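Local coordinates for protein taurocyamine kinase (Schistosoma mansoni, PDB 4WO8) that reversibly transfers a phosphate group between ATP and taurocyamine, giving ADP and N-phosphotaurocyamine, with magnesium as cofactor, at residues Y528-M533 against R568-N573; Y165-M170 against R205-N210; L468-L473 against E701-V706. The protein carries 4 engineered substitutions. All coordinates share one frame; numbering follows the deposited sequence.

Interactions 1 and 2 are equivalent contacts in the two phosphagen kinase units of one chain. Each pairs an outermost strand of an eight-stranded antiparallel sheet with its neighbour; Y528 matches Y165 and R568 matches R205. Their centres are about 57 Å apart and their nearest atoms about 44 Å. Interaction 3 packs loop 468-473 on helix 695-712. It lies on the same side of the chain's centre as interaction 1, with centres about 32 Å apart. Only interaction 3 comes close to predicted ATP-site residues: the side chain of V706 is about 4 Å from that of V643. The side chain of I570 is more distant, about 9 Å from that of H545, and I207 is likewise about 9 Å from H182.

Interaction 1: Y528-M533 against R568-N573; sequences YPLTDM and RGIFHN
An antiparallel strand pair closes one edge of the eight-stranded catalytic sheet of the second phosphagen kinase unit, where Y528 of strand 525-529 meets I570 of strand 569-573. Y528 and I570 form a hydrogen-bonded pair. Y528 N donates to I570 O at 2.7 Å. I570 N returns a bond to Y528 O at 2.9 Å. P529 and G569 follow as a non-hydrogen-bonded pair with CA atoms 4.0 Å apart. With no side chain on G569, the strands can approach closely, and Y528 O lies 3.3 Å from G569 CA. Next in the chain, L530 N bonds to R568 O at 2.9 Å. Water 1 donates a second bond to R568 O. L530 spreads its two methyls over the partner: CD1 lies on G569 CA and CD2 touches R568 CB, the two side chains meeting at a slant. The arginine's guanidinium runs the other way, to the carbonyls of R562, G560 and V566. With CG anti to the carbonyl carbon (chi1 -54°), the Y528 ring runs out alongside strand 569-573, its edge near I570 O and CE2 toward H572. The Y528 and H572 rings have their planes 37° apart. L541 of helix 535-543 also touches H572. H572 ND1 donates to N573 O, which restrains the ring's rotation, while H572 NE2 lies 3.4 Å from Y528 CE2.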
loop_
_atom_site.group_PDB
_atom_site.type_symbol
_atom_site.label_atom_id
_atom_site.label_comp_id
_atom_site.label_asym_id
_atom_site.label_seq_id
_atom_site.Cartn_x
_atom_site.Cartn_y
_atom_site.Cartn_z
ATOM N N TYR A 528 -15.888 19.993 7.790
ATOM C CA TYR A 528 -15.664 19.372 6.474
ATOM C C TYR A 528 -15.493 17.842 6.564
ATOM O O TYR A 528 -14.394 17.357 6.843
ATOM C CB TYR A 528 -14.426 19.970 5.808
ATOM C CG TYR A 528 -14.443 21.472 5.713
ATOM C CD1 TYR A 528 -14.989 22.108 4.607
ATOM C CD2 TYR A 528 -13.909 22.258 6.727
ATOM C CE1 TYR A 528 -15.009 23.494 4.513
ATOM C CE2 TYR A 528 -13.922 23.638 6.643
ATOM C CZ TYR A 528 -14.473 24.249 5.531
ATOM O OH TYR A 528 -14.488 25.621 5.435
ATOM N N PRO A 529 -16.567 17.077 6.333
ATOM C CA PRO A 529 -16.360 15.627 6.393
ATOM C C PRO A 529 -15.623 15.156 5.150
ATOM O O PRO A 529 -15.941 15.629 4.061
ATOM C CB PRO A 529 -17.784 15.066 6.452
ATOM C CG PRO A 529 -18.623 16.107 5.769
ATOM C CD PRO A 529 -17.970 17.434 6.046
ATOM N N LEU A 530 -14.661 14.253 5.309
ATOM C CA LEU A 530 -13.862 13.775 4.175
ATOM C C LEU A 530 -14.670 12.992 3.135
ATOM O O LEU A 530 -14.215 12.851 2.009
ATOM C CB LEU A 530 -12.705 12.905 4.669
ATOM C CG LEU A 530 -11.332 13.541 4.893
ATOM C CD1 LEU A 530 -11.400 14.662 5.898
ATOM C CD2 LEU A 530 -10.314 12.488 5.318
ATOM N N THR A 531 -15.850 12.485 3.502
ATOM C CA THR A 531 -16.664 11.712 2.559
ATOM C C THR A 531 -17.494 12.589 1.635
ATOM O O THR A 531 -17.681 12.265 0.463
ATOM C CB THR A 531 -17.637 10.739 3.264
ATOM O OG1 THR A 531 -18.485 11.464 4.161
ATOM C CG2 THR A 531 -16.882 9.657 4.023
ATOM N N ASP A 532 -18.018 13.687 2.170
ATOM C CA ASP A 532 -18.778 14.624 1.357
ATOM C C ASP A 532 -18.138 16.000 1.416
ATOM O O ASP A 532 -18.683 16.931 2.012
ATOM C CB ASP A 532 -20.237 14.690 1.811
ATOM C CG ASP A 532 -21.180 15.079 0.680
ATOM O OD1 ASP A 532 -20.716 15.188 -0.480
ATOM O OD2 ASP A 532 -22.388 15.266 0.945
ATOM N N MET A 533 -16.965 16.121 0.809
ATOM C CA MET A 533 -16.307 17.415 0.719
ATOM C C MET A 533 -16.660 18.049 -0.620
ATOM O O MET A 533 -16.786 17.348 -1.624
ATOM C CB MET A 533 -14.793 17.265 0.875
ATOM C CG MET A 533 -14.109 18.424 1.576
ATOM S SD MET A 533 -12.420 17.995 2.061
ATOM C CE MET A 533 -12.733 17.176 3.623
ATOM N N ARG A 568 -14.202 10.404 9.015
ATOM C CA ARG A 568 -13.091 11.344 9.167
ATOM C C ARG A 568 -13.514 12.738 8.709
ATOM O O ARG A 568 -14.323 12.883 7.795
ATOM C CB ARG A 568 -11.859 10.892 8.373
ATOM C CG ARG A 568 -11.024 9.789 9.004
ATOM C CD ARG A 568 -11.732 8.456 8.929
ATOM N NE ARG A 568 -10.811 7.337 9.065
ATOM C CZ ARG A 568 -11.070 6.107 8.628
ATOM N NH1 ARG A 568 -12.223 5.847 8.003
ATOM N NH2 ARG A 568 -10.175 5.136 8.809
ATOM N N GLY A 569 -12.954 13.764 9.332
ATOM C CA GLY A 569 -13.359 15.116 9.017
ATOM C C GLY A 569 -12.429 16.147 9.611
ATOM O O GLY A 569 -11.606 15.842 10.475
ATOM N N ILE A 570 -12.570 17.376 9.133
ATOM C CA ILE A 570 -11.784 18.491 9.612
ATOM C C ILE A 570 -12.728 19.612 9.987
ATOM O O ILE A 570 -13.683 19.911 9.264
ATOM C CB ILE A 570 -10.771 18.975 8.540
ATOM C CG1 ILE A 570 -9.880 17.804 8.123
ATOM C CG2 ILE A 570 -9.932 20.151 9.061
ATOM C CD1 ILE A 570 -8.473 18.190 7.767
ATOM N N PHE A 571 -12.474 20.222 11.134
ATOM C CA PHE A 571 -13.202 21.414 11.525
ATOM C C PHE A 571 -12.197 22.535 11.749
ATOM O O PHE A 571 -11.118 22.315 12.282
ATOM C CB PHE A 571 -14.027 21.164 12.793
ATOM C CG PHE A 571 -14.728 22.395 13.323
ATOM C CD1 PHE A 571 -16.002 22.732 12.880
ATOM C CD2 PHE A 571 -14.113 23.210 14.265
ATOM C CE1 PHE A 571 -16.660 23.862 13.379
ATOM C CE2 PHE A 571 -14.758 24.340 14.764
ATOM C CZ PHE A 571 -16.038 24.657 14.329
ATOM N N HIS A 572 -12.534 23.736 11.318
ATOM C CA HIS A 572 -11.772 24.888 11.763
ATOM C C HIS A 572 -12.696 26.083 11.876
ATOM O O HIS A 572 -13.720 26.164 11.204
ATOM C CB HIS A 572 -10.570 25.183 10.844
ATOM C CG HIS A 572 -10.923 25.485 9.419
ATOM N ND1 HIS A 572 -11.605 26.621 9.038
ATOM C CD2 HIS A 572 -10.641 24.815 8.275
ATOM C CE1 HIS A 572 -11.757 26.620 7.725
ATOM N NE2 HIS A 572 -11.176 25.538 7.238
ATOM N N ASN A 573 -12.366 26.988 12.777
ATOM C CA ASN A 573 -13.153 28.190 12.869
ATOM C C ASN A 573 -12.845 29.056 11.644
ATOM O O ASN A 573 -11.969 28.726 10.823
ATOM C CB ASN A 573 -12.890 28.922 14.188
ATOM C CG ASN A 573 -11.460 29.391 14.336
ATOM O OD1 ASN A 573 -10.592 29.101 13.502
ATOM N ND2 ASN A 573 -11.199 30.110 15.429
HETATM O O HOH W 1 -16.635 11.978 6.680
#

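Interaction 2: Y165-M170 against R205-N210; sequences YPLTGM and RGIFIN
Y165 and I207 face each other across two backbone bonds. Y165 N gives its hydrogen to I207 O at 2.7 Å, and I207 N gives its own to Y165 O at 2.9 Å. L167 N adds a third bond, to R205 O, at 2.7 Å and close to linear (N-H...O angle 171°). The side chains fill in around this ladder. The Y165 ring turns its edge to I207 O, and its CE2 atom meets the I209 CD1 methyl at 3.6 Å, obliquely to the ring. Y165 CB also rests on I207 CG1. L167 grips the partner strand with both methyls: CD1 sits 3.6 Å from G206 CA, and CD2 lies across R205 CB. G206 has no side chain, so P166 can pack directly against it, with CA atoms 4.0 Å apart. Further out, water 2 accepts from T168 N and donates to R205 O, so that carbonyl takes two bonds. A type II turn from L167 to M170 carries the chain away, with G169 at its third position. R205 extends from CG to NE and reaches the carbonyls of G197, T203 and I199. L178 of helix 172-180 touches I207 and I209, and W201 and P202 touch L167. The whole is an antiparallel edge pair, strand 162-166 on strand 206-210, in the eight-stranded sheet of the phosphagen kinase catalytic domain.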
loop_
_atom_site.group_PDB
_atom_site.type_symbol
_atom_site.label_atom_id
_atom_site.label_comp_id
_atom_site.label_asym_id
_atom_site.label_seq_id
_atom_site.Cartn_x
_atom_site.Cartn_y
_atom_site.Cartn_z
ATOM N N TYR A 165 -8.625 -25.128 -33.114
ATOM C CA TYR A 165 -9.759 -24.299 -33.533
ATOM C C TYR A 165 -9.335 -22.948 -34.109
ATOM O O TYR A 165 -9.098 -21.999 -33.348
ATOM C CB TYR A 165 -10.715 -24.033 -32.356
ATOM C CG TYR A 165 -11.376 -25.261 -31.756
ATOM C CD1 TYR A 165 -12.579 -25.744 -32.262
ATOM C CD2 TYR A 165 -10.819 -25.913 -30.665
ATOM C CE1 TYR A 165 -13.198 -26.866 -31.708
ATOM C CE2 TYR A 165 -11.423 -27.038 -30.104
ATOM C CZ TYR A 165 -12.618 -27.505 -30.625
ATOM O OH TYR A 165 -13.227 -28.618 -30.066
ATOM N N PRO A 166 -9.266 -22.837 -35.451
ATOM C CA PRO A 166 -8.891 -21.523 -35.976
ATOM C C PRO A 166 -10.023 -20.533 -35.757
ATOM O O PRO A 166 -11.183 -20.928 -35.696
ATOM C CB PRO A 166 -8.632 -21.782 -37.473
ATOM C CG PRO A 166 -9.368 -23.034 -37.789
ATOM C CD PRO A 166 -9.404 -23.851 -36.516
ATOM N N LEU A 167 -9.686 -19.259 -35.606
ATOM C CA LEU A 167 -10.707 -18.253 -35.374
ATOM C C LEU A 167 -11.473 -18.008 -36.657
ATOM O O LEU A 167 -12.692 -17.822 -36.640
ATOM C CB LEU A 167 -10.081 -16.969 -34.850
ATOM C CG LEU A 167 -10.217 -16.737 -33.347
ATOM C CD1 LEU A 167 -9.841 -17.957 -32.540
ATOM C CD2 LEU A 167 -9.397 -15.521 -32.924
ATOM N N THR A 168 -10.748 -18.021 -37.773
ATOM C CA THR A 168 -11.333 -17.855 -39.093
ATOM C C THR A 168 -12.156 -19.088 -39.460
ATOM O O THR A 168 -11.649 -20.212 -39.431
ATOM C CB THR A 168 -10.230 -17.617 -40.141
ATOM O OG1 THR A 168 -9.406 -16.526 -39.712
ATOM C CG2 THR A 168 -10.812 -17.312 -41.513
ATOM N N GLY A 169 -13.429 -18.886 -39.775
ATOM C CA GLY A 169 -14.299 -19.997 -40.115
ATOM C C GLY A 169 -14.976 -20.654 -38.922
ATOM O O GLY A 169 -15.557 -21.729 -39.050
ATOM N N MET A 170 -14.918 -20.008 -37.761
ATOM C CA MET A 170 -15.544 -20.557 -36.554
ATOM C C MET A 170 -17.024 -20.154 -36.441
ATOM O O MET A 170 -17.365 -18.991 -36.619
ATOM C CB MET A 170 -14.772 -20.104 -35.310
ATOM C CG MET A 170 -15.284 -20.672 -33.997
ATOM S SD MET A 170 -14.498 -19.910 -32.567
ATOM C CE MET A 170 -12.970 -20.835 -32.496
ATOM N N ARG A 205 -5.022 -16.690 -36.426
ATOM C CA ARG A 205 -5.336 -16.823 -35.003
ATOM C C ARG A 205 -6.195 -18.050 -34.703
ATOM O O ARG A 205 -7.075 -18.416 -35.491
ATOM C CB ARG A 205 -6.076 -15.578 -34.504
ATOM C CG ARG A 205 -5.242 -14.296 -34.544
ATOM C CD ARG A 205 -6.114 -13.074 -34.597
ATOM N NE ARG A 205 -5.360 -11.848 -34.351
ATOM C CZ ARG A 205 -4.882 -11.038 -35.292
ATOM N NH1 ARG A 205 -5.074 -11.299 -36.587
ATOM N NH2 ARG A 205 -4.208 -9.951 -34.933
ATOM N N GLY A 206 -5.958 -18.666 -33.547
ATOM C CA GLY A 206 -6.795 -19.759 -33.096
ATOM C C GLY A 206 -6.436 -20.254 -31.714
ATOM O O GLY A 206 -5.544 -19.707 -31.061
ATOM N N ILE A 207 -7.141 -21.288 -31.262
ATOM C CA ILE A 207 -6.827 -21.907 -29.979
ATOM C C ILE A 207 -6.723 -23.429 -30.094
ATOM O O ILE A 207 -7.370 -24.073 -30.930
ATOM C CB ILE A 207 -7.877 -21.560 -28.883
ATOM C CG1 ILE A 207 -9.102 -22.461 -28.985
ATOM C CG2 ILE A 207 -8.269 -20.089 -28.926
ATOM C CD1 ILE A 207 -10.182 -22.153 -27.964
ATOM N N PHE A 208 -5.883 -23.997 -29.249
ATOM C CA PHE A 208 -5.759 -25.433 -29.163
ATOM C C PHE A 208 -6.125 -25.863 -27.745
ATOM O O PHE A 208 -5.660 -25.245 -26.780
ATOM C CB PHE A 208 -4.338 -25.865 -29.515
ATOM C CG PHE A 208 -4.123 -27.336 -29.432
ATOM C CD1 PHE A 208 -4.313 -28.134 -30.548
ATOM C CD2 PHE A 208 -3.736 -27.926 -28.237
ATOM C CE1 PHE A 208 -4.124 -29.500 -30.476
ATOM C CE2 PHE A 208 -3.538 -29.275 -28.152
ATOM C CZ PHE A 208 -3.735 -30.076 -29.276
ATOM N N ILE A 209 -6.967 -26.896 -27.631
ATOM C CA ILE A 209 -7.328 -27.491 -26.338
ATOM C C ILE A 209 -7.112 -28.994 -26.404
ATOM O O ILE A 209 -7.455 -29.615 -27.403
ATOM C CB ILE A 209 -8.807 -27.232 -25.949
ATOM C CG1 ILE A 209 -9.282 -25.870 -26.437
ATOM C CG2 ILE A 209 -9.007 -27.327 -24.432
ATOM C CD1 ILE A 209 -10.765 -25.855 -26.767
ATOM N N ASN A 210 -6.538 -29.595 -25.364
ATOM C CA ASN A 210 -6.390 -31.039 -25.396
ATOM C C ASN A 210 -7.716 -31.678 -24.984
ATOM O O ASN A 210 -8.641 -30.987 -24.547
ATOM C CB ASN A 210 -5.214 -31.523 -24.523
ATOM C CG ASN A 210 -5.449 -31.353 -23.026
ATOM O OD1 ASN A 210 -6.357 -30.656 -22.599
ATOM N ND2 ASN A 210 -4.592 -31.974 -22.225
HETATM O O HOH W 2 -7.721 -18.222 -38.083
#

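Interaction 3: L468-L473 against E701-V706; sequences LPFGDL and EMAEGV
L473 and F470 reach from a loop onto one side of helix 695-712, and A703 receives both. L473 does most of the touching. Its CG lies beside the backbone N (chi1 -49°), and the chain then runs out extended (chi2 174°), which brings the two methyls of the leucine to the helix as a fork. L473 CD2 comes down on A703, 3.8 Å from its CB and 3.7 Å from its backbone O. L473 CD1 points further along the helix, to V706 CG1 at 3.9 Å. The L473 and V706 side chains cross at about a right angle. L473 CD1 also comes within 4.5 Å of M702 SD, a looser contact. F470 meets the same methyl of A703: its CB is 3.9 Å from A703 CB, so this small group touches both F470 CB and L473 CD2. The ring of F470 stands oblique to that methyl. L468 CB lies over one face of the ring, offset toward the rim. No hydrogen bond joins the segments, and the side-chain pairs are apolar. The loop 468-473 lies between helix 437-448 and strand 480-489. Backbone bonds join G471 to A600, in the first turn of helix 599-614, and L473 to G597 just before it. F470 also meets Y603 of that helix edge-to-face. M702 and V706 touch V643 of strand 639-646.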
loop_
_atom_site.group_PDB
_atom_site.type_symbol
_atom_site.label_atom_id
_atom_site.label_comp_id
_atom_site.label_asym_id
_atom_site.label_seq_id
_atom_site.Cartn_x
_atom_site.Cartn_y
_atom_site.Cartn_z
ATOM N N LEU A 468 -3.178 33.842 33.471
ATOM C CA LEU A 468 -2.200 32.811 33.137
ATOM C C LEU A 468 -0.773 33.255 33.462
ATOM O O LEU A 468 -0.469 34.442 33.416
ATOM C CB LEU A 468 -2.309 32.445 31.654
ATOM C CG LEU A 468 -3.587 31.732 31.217
ATOM C CD1 LEU A 468 -3.622 31.651 29.706
ATOM C CD2 LEU A 468 -3.668 30.337 31.832
ATOM N N PRO A 469 0.107 32.297 33.788
ATOM C CA PRO A 469 1.516 32.570 34.111
ATOM C C PRO A 469 2.410 32.783 32.883
ATOM O O PRO A 469 3.633 32.666 32.970
ATOM C CB PRO A 469 1.945 31.311 34.873
ATOM C CG PRO A 469 1.076 30.227 34.313
ATOM C CD PRO A 469 -0.258 30.896 34.069
ATOM N N PHE A 470 1.802 33.084 31.746
ATOM C CA PHE A 470 2.549 33.393 30.538
ATOM C C PHE A 470 1.677 34.274 29.663
ATOM O O PHE A 470 0.457 34.308 29.842
ATOM C CB PHE A 470 2.965 32.111 29.803
ATOM C CG PHE A 470 1.866 31.085 29.696
ATOM C CD1 PHE A 470 1.875 29.953 30.498
ATOM C CD2 PHE A 470 0.825 31.252 28.794
ATOM C CE1 PHE A 470 0.867 28.997 30.405
ATOM C CE2 PHE A 470 -0.188 30.310 28.698
ATOM C CZ PHE A 470 -0.168 29.179 29.507
ATOM N N GLY A 471 2.293 34.994 28.729
ATOM C CA GLY A 471 1.569 35.887 27.840
ATOM C C GLY A 471 2.060 35.752 26.405
ATOM O O GLY A 471 1.986 34.676 25.813
ATOM N N ASP A 472 2.562 36.850 25.849
ATOM C CA ASP A 472 3.177 36.863 24.523
ATOM C C ASP A 472 4.680 36.713 24.714
ATOM O O ASP A 472 5.315 37.572 25.322
ATOM C CB ASP A 472 2.831 38.171 23.784
ATOM C CG ASP A 472 3.140 38.125 22.284
ATOM O OD1 ASP A 472 4.126 37.476 21.871
ATOM O OD2 ASP A 472 2.388 38.764 21.514
ATOM N N LEU A 473 5.250 35.627 24.207
ATOM C CA LEU A 473 6.665 35.360 24.419
ATOM C C LEU A 473 7.534 36.180 23.459
ATOM O O LEU A 473 8.749 36.237 23.610
ATOM C CB LEU A 473 6.962 33.868 24.248
ATOM C CG LEU A 473 6.100 32.824 24.970
ATOM C CD1 LEU A 473 6.502 31.422 24.528
ATOM C CD2 LEU A 473 6.189 32.940 26.485
ATOM N N GLU A 701 6.074 25.181 30.986
ATOM C CA GLU A 701 7.424 24.678 30.762
ATOM C C GLU A 701 7.927 25.079 29.386
ATOM O O GLU A 701 9.065 25.526 29.238
ATOM C CB GLU A 701 7.482 23.163 30.907
ATOM C CG GLU A 701 7.567 22.702 32.337
ATOM C CD GLU A 701 7.684 21.201 32.444
ATOM O OE1 GLU A 701 8.048 20.569 31.426
ATOM O OE2 GLU A 701 7.404 20.655 33.538
ATOM N N MET A 702 7.087 24.910 28.373
ATOM C CA MET A 702 7.466 25.346 27.041
ATOM C C MET A 702 7.674 26.858 27.012
ATOM O O MET A 702 8.586 27.341 26.350
ATOM C CB MET A 702 6.418 24.928 26.015
ATOM C CG MET A 702 6.765 25.286 24.578
ATOM S SD MET A 702 6.317 26.985 24.123
ATOM C CE MET A 702 4.556 26.944 24.387
ATOM N N ALA A 703 6.832 27.597 27.733
ATOM C CA ALA A 703 6.874 29.059 27.693
ATOM C C ALA A 703 8.159 29.609 28.311
ATOM O O ALA A 703 8.707 30.605 27.832
ATOM C CB ALA A 703 5.664 29.650 28.393
ATOM N N GLU A 704 8.637 28.972 29.374
ATOM C CA GLU A 704 9.880 29.405 29.988
ATOM C C GLU A 704 11.107 28.946 29.207
ATOM O O GLU A 704 12.020 29.736 28.986
ATOM C CB GLU A 704 9.956 28.932 31.433
ATOM C CG GLU A 704 9.815 30.058 32.444
ATOM C CD GLU A 704 9.245 29.591 33.775
ATOM O OE1 GLU A 704 9.591 28.468 34.228
ATOM O OE2 GLU A 704 8.461 30.369 34.365
ATOM N N GLY A 705 11.120 27.689 28.775
ATOM C CA GLY A 705 12.195 27.186 27.931
ATOM C C GLY A 705 12.421 28.004 26.678
ATOM O O GLY A 705 13.549 28.177 26.222
ATOM N N VAL A 706 11.339 28.528 26.127
ATOM C CA VAL A 706 11.423 29.289 24.897
ATOM C C VAL A 706 11.810 30.739 25.158
ATOM O O VAL A 706 12.603 31.312 24.411
ATOM C CB VAL A 706 10.093 29.219 24.126
ATOM C CG1 VAL A 706 9.985 30.339 23.091
ATOM C CG2 VAL A 706 9.958 27.848 23.479
#